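Local coordinates for heme oxygenase 1 (Synechocystis sp., PDB 1WE1), which probably catalyses the oxygen-dependent opening of the heme ring to biliverdin IXalpha, with release of iron and carbon monoxide, at residues N45-E56 and S99-R110. Sequence-based numbering, arbitrary orientation.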
loop_
_atom_site.group_PDB
_atom_site.type_symbol
_atom_site.label_atom_id
_atom_site.label_comp_id
_atom_site.label_asym_id
_atom_site.label_seq_id
_atom_site.Cartn_x
_atom_site.Cartn_y
_atom_site.Cartn_z
ATOM N N ASN A 45 -0.072 10.229 0.004
ATOM C CA ASN A 45 -1.288 9.543 0.421
ATOM C C ASN A 45 -1.004 8.281 1.256
ATOM O O ASN A 45 -1.484 8.160 2.390
ATOM C CB ASN A 45 -2.148 9.189 -0.784
ATOM C CG ASN A 45 -2.970 10.371 -1.278
ATOM O OD1 ASN A 45 -3.289 11.299 -0.523
ATOM N ND2 ASN A 45 -3.338 10.330 -2.547
ATOM N N LEU A 46 -0.223 7.348 0.717
ATOM C CA LEU A 46 0.082 6.135 1.463
ATOM C C LEU A 46 0.622 6.497 2.839
ATOM O O LEU A 46 0.349 5.819 3.822
ATOM C CB LEU A 46 1.096 5.277 0.711
ATOM C CG LEU A 46 0.562 4.806 -0.638
ATOM C CD1 LEU A 46 1.568 3.887 -1.308
ATOM C CD2 LEU A 46 -0.751 4.083 -0.419
ATOM N N TYR A 47 1.380 7.583 2.907
ATOM C CA TYR A 47 1.927 8.031 4.172
ATOM C C TYR A 47 0.808 8.166 5.216
ATOM O O TYR A 47 0.956 7.713 6.346
ATOM C CB TYR A 47 2.635 9.375 3.981
ATOM C CG TYR A 47 2.996 10.053 5.274
ATOM C CD1 TYR A 47 3.973 9.527 6.111
ATOM C CD2 TYR A 47 2.322 11.195 5.689
ATOM C CE1 TYR A 47 4.263 10.124 7.332
ATOM C CE2 TYR A 47 2.606 11.797 6.909
ATOM C CZ TYR A 47 3.571 11.260 7.724
ATOM O OH TYR A 47 3.836 11.855 8.944
ATOM N N PHE A 48 -0.312 8.783 4.840
ATOM C CA PHE A 48 -1.425 8.961 5.776
ATOM C C PHE A 48 -2.179 7.661 6.045
ATOM O O PHE A 48 -2.609 7.404 7.168
ATOM C CB PHE A 48 -2.404 10.019 5.258
ATOM C CG PHE A 48 -1.785 11.381 5.097
ATOM C CD1 PHE A 48 -1.406 11.847 3.841
ATOM C CD2 PHE A 48 -1.538 12.183 6.214
ATOM C CE1 PHE A 48 -0.789 13.087 3.698
ATOM C CE2 PHE A 48 -0.918 13.428 6.084
ATOM C CZ PHE A 48 -0.541 13.883 4.821
ATOM N N VAL A 49 -2.332 6.839 5.016
ATOM C CA VAL A 49 -3.040 5.587 5.189
ATOM C C VAL A 49 -2.287 4.674 6.136
ATOM O O VAL A 49 -2.878 4.103 7.047
ATOM C CB VAL A 49 -3.232 4.869 3.855
ATOM C CG1 VAL A 49 -3.945 3.528 4.096
ATOM C CG2 VAL A 49 -4.036 5.759 2.897
ATOM N N TYR A 50 -0.981 4.525 5.930
ATOM C CA TYR A 50 -0.192 3.668 6.812
ATOM C C TYR A 50 -0.149 4.229 8.212
ATOM O O TYR A 50 -0.161 3.479 9.175
ATOM C CB TYR A 50 1.225 3.488 6.284
ATOM C CG TYR A 50 1.315 2.462 5.188
ATOM C CD1 TYR A 50 1.515 1.103 5.483
ATOM C CD2 TYR A 50 1.193 2.836 3.851
ATOM C CE1 TYR A 50 1.594 0.148 4.456
ATOM C CE2 TYR A 50 1.275 1.889 2.822
ATOM C CZ TYR A 50 1.477 0.558 3.130
ATOM O OH TYR A 50 1.588 -0.349 2.107
ATOM N N SER A 51 -0.109 5.551 8.338
ATOM C CA SER A 51 -0.086 6.143 9.669
ATOM C C SER A 51 -1.330 5.687 10.413
ATOM O O SER A 51 -1.233 5.155 11.519
ATOM C CB SER A 51 -0.057 7.671 9.600
ATOM O OG SER A 51 1.184 8.125 9.096
ATOM N N ALA A 52 -2.490 5.890 9.788
ATOM C CA ALA A 52 -3.784 5.508 10.363
ATOM C C ALA A 52 -3.809 4.037 10.775
ATOM O O ALA A 52 -4.112 3.700 11.914
ATOM C CB ALA A 52 -4.898 5.774 9.360
ATOM N N MET A 53 -3.471 3.175 9.826
ATOM C CA MET A 53 -3.449 1.737 10.032
ATOM C C MET A 53 -2.482 1.289 11.128
ATOM O O MET A 53 -2.840 0.492 11.980
ATOM C CB MET A 53 -3.109 1.076 8.701
ATOM C CG MET A 53 -3.021 -0.421 8.688
ATOM S SD MET A 53 -3.080 -0.960 6.960
ATOM C CE MET A 53 -1.795 0.083 6.194
ATOM N N GLU A 54 -1.261 1.809 11.118
ATOM C CA GLU A 54 -0.274 1.419 12.125
ATOM C C GLU A 54 -0.588 1.917 13.536
ATOM O O GLU A 54 -0.220 1.278 14.525
ATOM C CB GLU A 54 1.118 1.869 11.682
ATOM C CG GLU A 54 1.810 0.818 10.831
ATOM C CD GLU A 54 2.600 1.392 9.677
ATOM O OE1 GLU A 54 3.445 2.286 9.906
ATOM O OE2 GLU A 54 2.378 0.936 8.536
ATOM N N GLU A 55 -1.271 3.049 13.629
ATOM C CA GLU A 55 -1.653 3.586 14.927
ATOM C C GLU A 55 -2.763 2.697 15.533
ATOM O O GLU A 55 -2.662 2.251 16.677
ATOM C CB GLU A 55 -2.163 5.017 14.764
ATOM C CG GLU A 55 -2.516 5.731 16.048
ATOM C CD GLU A 55 -2.897 7.185 15.801
ATOM O OE1 GLU A 55 -4.101 7.526 15.897
ATOM O OE2 GLU A 55 -1.984 7.989 15.496
ATOM N N GLU A 56 -3.812 2.440 14.750
ATOM C CA GLU A 56 -4.935 1.617 15.194
ATOM C C GLU A 56 -4.486 0.186 15.491
ATOM O O GLU A 56 -4.913 -0.418 16.470
ATOM C CB GLU A 56 -6.046 1.597 14.132
ATOM C CG GLU A 56 -6.698 2.954 13.831
ATOM C CD GLU A 56 -7.534 3.495 14.982
ATOM O OE1 GLU A 56 -7.644 2.805 16.016
ATOM O OE2 GLU A 56 -8.087 4.612 14.856
ATOM N N SER A 99 -5.019 13.604 -0.771
ATOM C CA SER A 99 -6.090 13.825 -1.743
ATOM C C SER A 99 -7.436 13.308 -1.202
ATOM O O SER A 99 -7.487 12.641 -0.162
ATOM C CB SER A 99 -5.777 13.101 -3.044
ATOM O OG SER A 99 -5.998 11.717 -2.879
ATOM N N ALA A 100 -8.524 13.601 -1.914
ATOM C CA ALA A 100 -9.845 13.147 -1.482
ATOM C C ALA A 100 -9.908 11.622 -1.399
ATOM O O ALA A 100 -10.415 11.084 -0.428
ATOM C CB ALA A 100 -10.936 13.669 -2.421
ATOM N N ALA A 101 -9.394 10.925 -2.408
ATOM C CA ALA A 101 -9.419 9.464 -2.386
ATOM C C ALA A 101 -8.589 8.969 -1.215
ATOM O O ALA A 101 -8.968 8.021 -0.517
ATOM C CB ALA A 101 -8.865 8.905 -3.671
ATOM N N GLY A 102 -7.454 9.623 -0.998
ATOM C CA GLY A 102 -6.596 9.235 0.099
ATOM C C GLY A 102 -7.304 9.429 1.423
ATOM O O GLY A 102 -7.142 8.632 2.339
ATOM N N GLN A 103 -8.090 10.495 1.532
ATOM C CA GLN A 103 -8.810 10.768 2.771
ATOM C C GLN A 103 -9.887 9.709 2.978
ATOM O O GLN A 103 -10.095 9.234 4.099
ATOM C CB GLN A 103 -9.438 12.165 2.729
ATOM C CG GLN A 103 -10.158 12.561 4.014
ATOM C CD GLN A 103 -9.234 12.612 5.222
ATOM O OE1 GLN A 103 -8.350 13.470 5.309
ATOM N NE2 GLN A 103 -9.435 11.688 6.163
ATOM N N ALA A 104 -10.567 9.342 1.896
ATOM C CA ALA A 104 -11.605 8.326 1.975
ATOM C C ALA A 104 -10.953 7.030 2.471
ATOM O O ALA A 104 -11.516 6.310 3.296
ATOM C CB ALA A 104 -12.250 8.114 0.601
ATOM N N TYR A 105 -9.759 6.746 1.965
ATOM C CA TYR A 105 -9.033 5.557 2.371
ATOM C C TYR A 105 -8.825 5.604 3.890
ATOM O O TYR A 105 -9.248 4.702 4.607
ATOM C CB TYR A 105 -7.679 5.501 1.659
ATOM C CG TYR A 105 -7.065 4.117 1.572
ATOM C CD1 TYR A 105 -7.298 3.150 2.563
ATOM C CD2 TYR A 105 -6.222 3.779 0.514
ATOM C CE1 TYR A 105 -6.699 1.881 2.493
ATOM C CE2 TYR A 105 -5.618 2.519 0.436
ATOM C CZ TYR A 105 -5.859 1.578 1.430
ATOM O OH TYR A 105 -5.233 0.350 1.357
ATOM N N VAL A 106 -8.175 6.664 4.367
ATOM C CA VAL A 106 -7.904 6.846 5.792
ATOM C C VAL A 106 -9.185 6.754 6.601
ATOM O O VAL A 106 -9.204 6.175 7.691
ATOM C CB VAL A 106 -7.262 8.237 6.080
ATOM C CG1 VAL A 106 -7.376 8.590 7.562
ATOM C CG2 VAL A 106 -5.821 8.235 5.657
ATOM N N ASP A 107 -10.244 7.355 6.064
ATOM C CA ASP A 107 -11.554 7.362 6.715
ATOM C C ASP A 107 -12.073 5.944 6.943
ATOM O O ASP A 107 -12.564 5.626 8.025
ATOM C CB ASP A 107 -12.559 8.161 5.874
ATOM C CG ASP A 107 -12.387 9.673 6.018
ATOM O OD1 ASP A 107 -13.025 10.418 5.249
ATOM O OD2 ASP A 107 -11.626 10.123 6.901
ATOM N N ARG A 108 -11.960 5.092 5.929
ATOM C CA ARG A 108 -12.419 3.721 6.063
ATOM C C ARG A 108 -11.642 2.961 7.140
ATOM O O ARG A 108 -12.232 2.228 7.934
ATOM C CB ARG A 108 -12.303 2.976 4.733
ATOM C CG ARG A 108 -12.522 1.466 4.874
ATOM C CD ARG A 108 -13.911 1.158 5.416
ATOM N NE ARG A 108 -14.930 1.591 4.471
ATOM C CZ ARG A 108 -15.370 0.862 3.447
ATOM N NH1 ARG A 108 -16.293 1.361 2.633
ATOM N NH2 ARG A 108 -14.923 -0.376 3.256
ATOM N N VAL A 109 -10.323 3.123 7.159
ATOM C CA VAL A 109 -9.486 2.436 8.143
ATOM C C VAL A 109 -9.962 2.773 9.554
ATOM O O VAL A 109 -10.159 1.890 10.390
ATOM C CB VAL A 109 -7.991 2.854 8.003
ATOM C CG1 VAL A 109 -7.158 2.234 9.116
ATOM C CG2 VAL A 109 -7.457 2.420 6.650
ATOM N N ARG A 110 -10.147 4.065 9.798
ATOM C CA ARG A 110 -10.582 4.562 11.087
ATOM C C ARG A 110 -11.973 4.067 11.455
ATOM O O ARG A 110 -12.239 3.752 12.617
ATOM C CB ARG A 110 -10.548 6.095 11.083
ATOM C CG ARG A 110 -9.140 6.660 11.189
ATOM C CD ARG A 110 -8.523 6.232 12.516
ATOM N NE ARG A 110 -7.088 6.497 12.643
ATOM C CZ ARG A 110 -6.514 7.682 12.465
ATOM N NH1 ARG A 110 -7.247 8.744 12.140
ATOM N NH2 ARG A 110 -5.205 7.806 12.634
#
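The carboxamide of Asn-45 grips the start of the neighbouring helix through two hydrogen bonds to Ser-99. OD1 accepts from Ser-99 N (2.9 Å) on a lone pair, nearly straight (166°), while ND2 donates less directly to Ser-99 OG (3.0 Å), tilted from the amide plane. Ser-99 is the N-cap of helix 100-115: OG, set between the backbone N and the carbonyl carbon (chi1 75°), reaches forward to accept from Gly-102 N (3.2 Å). Glu-205, on helix 182-205, also bonds to this hydroxyl.

Beyond the cap, segments 45-56 and 100-110 run almost parallel (6°), their axes approaching to 8.9 Å, within the all-helical heme oxygenase fold. Val-49 lays CG1 over one face of the Tyr-105 ring in a CH-pi contact, 3.7 Å from the centroid; the Tyr-105 hydroxyl hydrogen-bonds to Asn-199, and the Tyr-105 side chain lies about 6 Å from the heme. Val-106 CG2 rests on Phe-48 CB, and Val-109 CG1 packs against the backbone at Ala-52 and Met-53.

Charged groups take over at Arg-110, whose guanidinium lays one face over Ala-52 CB. NH2 pairs with Glu-55 OE1 (3.5 Å) by charge alone, the oxygen lying well out of the guanidinium plane; Glu-56 forms a second salt bridge at NE, though the place of Glu-56 OE2 is less sure.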